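Local structure of putative O-GlcNAcase nagJ (Clostridium perfringens, 6PV5) at residues R425-D428 with E429-G433; T606-N609 with N610-P614. The protein probably acts as a family 84 hexosaminidase, this chain being the part with the catalytic barrel, an N-terminal domain and a helical post-catalytic region. One frame throughout, in Å; residues are numbered along the deposited sequence.

Interaction 1. Residues R425-D428 with E429-G433. With EDO (1,2-ethanediol), chain D.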
loop_
_atom_site.group_PDB
_atom_site.type_symbol
_atom_site.label_atom_id
_atom_site.label_comp_id
_atom_site.label_asym_id
_atom_site.label_seq_id
_atom_site.Cartn_x
_atom_site.Cartn_y
_atom_site.Cartn_z
ATOM N N ARG A 425 15.999 1.213 0.025
ATOM C CA ARG A 425 15.857 2.344 0.934
ATOM C C ARG A 425 16.071 3.682 0.217
ATOM O O ARG A 425 15.475 4.679 0.607
ATOM C CB ARG A 425 16.852 2.179 2.086
ATOM C CG ARG A 425 16.879 3.325 3.086
ATOM C CD ARG A 425 17.813 3.068 4.264
ATOM N NE ARG A 425 17.816 1.676 4.713
ATOM C CZ ARG A 425 16.919 1.108 5.522
ATOM N NH1 ARG A 425 15.906 1.805 6.018
ATOM N NH2 ARG A 425 17.053 -0.164 5.849
ATOM N N ASN A 426 16.876 3.696 -0.854
ATOM C CA ASN A 426 17.198 4.939 -1.543
ATOM C C ASN A 426 16.672 4.933 -2.979
ATOM O O ASN A 426 17.246 5.598 -3.845
ATOM C CB ASN A 426 18.711 5.201 -1.547
ATOM C CG ASN A 426 19.243 5.391 -0.145
ATOM O OD1 ASN A 426 20.061 4.603 0.322
ATOM N ND2 ASN A 426 18.728 6.389 0.556
ATOM N N LEU A 427 15.584 4.185 -3.215
ATOM C CA LEU A 427 14.893 4.145 -4.499
ATOM C C LEU A 427 14.475 5.542 -4.935
ATOM O O LEU A 427 14.374 5.800 -6.138
ATOM C CB LEU A 427 13.636 3.285 -4.358
ATOM C CG LEU A 427 13.278 2.444 -5.573
ATOM C CD1 LEU A 427 14.349 1.399 -5.808
ATOM C CD2 LEU A 427 11.919 1.780 -5.386
ATOM N N ASP A 428 14.175 6.402 -3.948
ATOM C CA ASP A 428 13.696 7.757 -4.185
ATOM C C ASP A 428 14.687 8.579 -5.027
ATOM O O ASP A 428 14.296 9.565 -5.650
ATOM C CB ASP A 428 13.240 8.440 -2.893
ATOM C CG ASP A 428 14.336 8.639 -1.859
ATOM O OD1 ASP A 428 15.383 7.982 -1.965
ATOM O OD2 ASP A 428 14.129 9.448 -0.942
ATOM N N GLU A 429 15.954 8.152 -5.095
ATOM C CA GLU A 429 16.942 8.842 -5.920
ATOM C C GLU A 429 16.589 8.733 -7.401
ATOM O O GLU A 429 16.944 9.617 -8.172
ATOM C CB GLU A 429 18.336 8.257 -5.697
ATOM C CG GLU A 429 18.881 8.516 -4.307
ATOM C CD GLU A 429 20.321 8.054 -4.101
ATOM O OE1 GLU A 429 21.017 7.810 -5.110
ATOM O OE2 GLU A 429 20.758 7.930 -2.921
ATOM N N GLU A 430 15.912 7.642 -7.804
ATOM C CA GLU A 430 15.648 7.390 -9.217
ATOM C C GLU A 430 14.148 7.272 -9.506
ATOM O O GLU A 430 13.732 7.119 -10.660
ATOM C CB GLU A 430 16.389 6.128 -9.678
ATOM C CG GLU A 430 17.907 6.235 -9.637
ATOM C CD GLU A 430 18.518 7.403 -10.410
ATOM O OE1 GLU A 430 17.984 7.756 -11.489
ATOM O OE2 GLU A 430 19.523 7.973 -9.923
ATOM N N VAL A 431 13.334 7.318 -8.452
ATOM C CA VAL A 431 11.928 6.961 -8.556
ATOM C C VAL A 431 11.118 8.013 -7.806
ATOM O O VAL A 431 11.400 8.275 -6.638
ATOM C CB VAL A 431 11.689 5.535 -7.994
ATOM C CG1 VAL A 431 10.208 5.158 -7.991
ATOM C CG2 VAL A 431 12.486 4.489 -8.766
ATOM N N SER A 432 10.094 8.567 -8.465
ATOM C CA SER A 432 9.313 9.676 -7.918
ATOM C C SER A 432 7.919 9.222 -7.483
ATOM O O SER A 432 7.183 9.982 -6.843
ATOM C CB SER A 432 9.171 10.765 -8.961
ATOM O OG SER A 432 8.538 10.236 -10.127
ATOM N N GLY A 433 7.522 8.017 -7.907
ATOM C CA GLY A 433 6.206 7.500 -7.557
ATOM C C GLY A 433 6.260 6.048 -7.082
ATOM O O GLY A 433 6.984 5.227 -7.646
HETATM C C1 EDO D . 17.267 11.151 -14.529
HETATM O O1 EDO D . 18.331 10.378 -15.072
HETATM C C2 EDO D . 16.611 10.568 -13.328
HETATM O O2 EDO D . 17.423 10.495 -12.159
#

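Interaction 2. Residues T606-N609 with N610-P614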
loop_
_atom_site.group_PDB
_atom_site.type_symbol
_atom_site.label_atom_id
_atom_site.label_comp_id
_atom_site.label_asym_id
_atom_site.label_seq_id
_atom_site.Cartn_x
_atom_site.Cartn_y
_atom_site.Cartn_z
ATOM N N THR A 606 -4.588 -21.581 0.440
ATOM C CA THR A 606 -3.162 -21.847 0.520
ATOM C C THR A 606 -2.556 -21.011 1.642
ATOM O O THR A 606 -2.692 -19.795 1.665
ATOM C CB THR A 606 -2.487 -21.583 -0.834
ATOM O OG1 THR A 606 -3.149 -22.396 -1.801
ATOM C CG2 THR A 606 -1.014 -21.915 -0.878
ATOM N N ILE A 607 -1.910 -21.675 2.605
ATOM C CA ILE A 607 -1.278 -20.974 3.711
ATOM C C ILE A 607 -0.197 -21.889 4.288
ATOM O O ILE A 607 -0.404 -23.097 4.324
ATOM C CB ILE A 607 -2.285 -20.513 4.782
ATOM C CG1 ILE A 607 -1.549 -19.678 5.836
ATOM C CG2 ILE A 607 -2.997 -21.694 5.427
ATOM C CD1 ILE A 607 -2.344 -18.577 6.441
ATOM N N ALA A 608 0.952 -21.320 4.709
ATOM C CA ALA A 608 1.964 -22.137 5.355
ATOM C C ALA A 608 2.480 -23.207 4.393
ATOM O O ALA A 608 2.991 -24.238 4.843
ATOM C CB ALA A 608 1.394 -22.773 6.621
ATOM N N ASN A 609 2.432 -22.919 3.080
ATOM C CA ASN A 609 2.602 -23.901 2.014
ATOM C C ASN A 609 4.075 -24.058 1.616
ATOM O O ASN A 609 4.406 -25.025 0.947
ATOM C CB ASN A 609 1.803 -23.528 0.754
ATOM C CG ASN A 609 2.140 -22.130 0.281
ATOM O OD1 ASN A 609 1.999 -21.167 1.036
ATOM N ND2 ASN A 609 2.638 -22.003 -0.936
ATOM N N ASN A 610 4.952 -23.131 2.030
ATOM C CA ASN A 610 6.372 -23.177 1.686
ATOM C C ASN A 610 7.225 -23.799 2.806
ATOM O O ASN A 610 8.332 -24.252 2.538
ATOM C CB ASN A 610 6.972 -21.783 1.399
ATOM C CG ASN A 610 6.330 -21.067 0.225
ATOM O OD1 ASN A 610 6.028 -21.683 -0.789
ATOM N ND2 ASN A 610 6.129 -19.765 0.340
ATOM N N VAL A 611 6.779 -23.718 4.064
ATOM C CA VAL A 611 7.596 -24.148 5.202
ATOM C C VAL A 611 6.931 -25.298 5.974
ATOM O O VAL A 611 7.507 -26.375 6.078
ATOM C CB VAL A 611 7.939 -22.958 6.124
ATOM C CG1 VAL A 611 8.746 -23.407 7.343
ATOM C CG2 VAL A 611 8.655 -21.830 5.363
ATOM N N VAL A 612 5.711 -25.092 6.490
ATOM C CA VAL A 612 5.074 -26.085 7.346
ATOM C C VAL A 612 4.601 -27.281 6.515
ATOM O O VAL A 612 4.753 -28.438 6.918
ATOM C CB VAL A 612 3.937 -25.485 8.207
ATOM C CG1 VAL A 612 3.189 -26.561 8.988
ATOM C CG2 VAL A 612 4.469 -24.442 9.193
ATOM N N ASP A 613 3.984 -26.991 5.365
ATOM C CA ASP A 613 3.408 -28.017 4.526
ATOM C C ASP A 613 4.458 -29.072 4.136
ATOM O O ASP A 613 4.213 -30.270 4.307
ATOM C CB ASP A 613 2.631 -27.398 3.361
ATOM C CG ASP A 613 1.901 -28.447 2.540
ATOM O OD1 ASP A 613 2.577 -29.166 1.811
ATOM O OD2 ASP A 613 0.679 -28.560 2.684
ATOM N N PRO A 614 5.620 -28.718 3.525
ATOM C CA PRO A 614 6.640 -29.724 3.217
ATOM C C PRO A 614 7.188 -30.489 4.422
ATOM O O PRO A 614 7.613 -31.647 4.289
ATOM C CB PRO A 614 7.779 -28.958 2.518
ATOM C CG PRO A 614 7.473 -27.467 2.805
ATOM C CD PRO A 614 5.976 -27.386 3.003
#

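Interaction 1. Residues R425-D428 with E429-G433
Glu-429 folds back over the carbonyl of Asn-426, and backbone and side chain both take part. Its amide N donates to Asn-426 O at 3.1 Å, while CB and CG rest against the same oxygen. CG stands beside the backbone N, anti to the carbonyl carbon (chi1 -67°), and from there the extended chain runs alongside the Asn-426 side chain, both pointing the same way. Only the near carboxylate oxygen arrives: Glu-429 OE2 lies 3.7 Å from Asn-426 CB, a van der Waals contact, with the amide and carboxylate planes turned 38° apart.

One residue on, Glu-430 N donates to Leu-427 O at 2.9 Å. Two successive i to i+3 bonds of this kind make a short 3-10 turn, which ends as the chain enters strand 431-436, last of the eight parallel strands of the (beta/alpha)8 barrel. Each donor sits well above the plane of its acceptor carbonyl.

On the buried side, Leu-427 and Val-431 meet at an oblique angle, Leu-427 CG 3.9 Å from Val-431 CG2. Anti to its own carbonyl carbon, this methyl turns back to Leu-427 CG and Leu-427 O. Both side chains reach Leu-401 of the neighbouring strand 399-403. A CA-H...O contact, Asp-428 CA to Val-431 O at 3.4 Å, adds a link across the bend.

The Glu-430 side chain leads away to helix 385-395, where OE1 bonds Ser-392 OG; the same OE1 accepts at 2.9 Å from O2 of 1,2-ethanediol, a molecule probably carried over from crystallisation. The main chain thus sets the turn, Glu-430 OE1 is satisfied by Ser-392 and the diol, and the like-charged Asp-428 OD1 and Glu-429 OE2 stay 5.5 Å apart, which should limit their repulsion.

Interaction 2. Residues T606-N609 with N610-P614
Ala-608 O is gripped by two backbone amides. Asp-613 N approaches almost in line with the C=O, 3.0 Å from Ala-608 O, with a C=O...N angle of 167°; Val-612 N adds a weak, strongly bent bond to the same oxygen. Beside this forked bond the methyl of Ala-608 packs on Val-612, CB to CB 4.0 Å, and Tyr-564 of helix 548-579 touches both residues.

Asp-613 directs CB toward the loop, 3.7 Å from Asn-609 CA and also close to Ala-608 O. With CG anti to the backbone N, the carboxylate is carried on to partners beyond the turn: OD1 forms a salt bridge with Arg-617 and OD2 a hydrogen bond with Tyr-564 OH.

The bond from Asp-613 N to Ala-608 O runs from i+5 to i, closing a pi-turn, with the weak Val-612 bond at i+4, just where helix 612-619 starts in the helical region resembling the hyaluronidase post-catalytic domain. Ala-608 has positive phi. Pro-614, in the first turn, has no N-H to donate; its CD instead packs 3.5 Å from Asn-609 O.

Asn-609 and Asn-610 run side by side and point the same way, their amide planes 47° apart. CG of Asn-609 sits between its own backbone N and carbonyl carbon (chi1 54°), which keeps the amide over Asn-610 N, CG to N 3.5 Å. Asn-609 ND2 and Asn-610 OD1 approach to 3.4 Å, but the angle is too poor for a hydrogen bond. Each amide is held from outside: Asn-609 OD1 by Lys-414 NZ, and Asn-610 ND2, weakly, by Asp-499 OD2.

Interaction 1 precedes interaction 2 in the sequence, with no overlap. Their centres are 34 Å apart, with nearest atoms about 23 Å apart, so the two never touch. They share no helix, strand or sheet: residues 425-433 form the turn before strand 431-436 and the first residues of that strand, which completes the parallel barrel of the beta-N-acetylglucosaminidase region, whereas residues 606-614 begin helix 612-619, packed among the helices of the post-catalytic region. Lys-414, which bonds Asn-609 in interaction 2, belongs to the same connection between strands 399-403 and 431-436 that contains residues 425-428. That long connection therefore runs from contact with the helical region to the last barrel strand. Both sites lie away from the predicted proton donor, Asp-305.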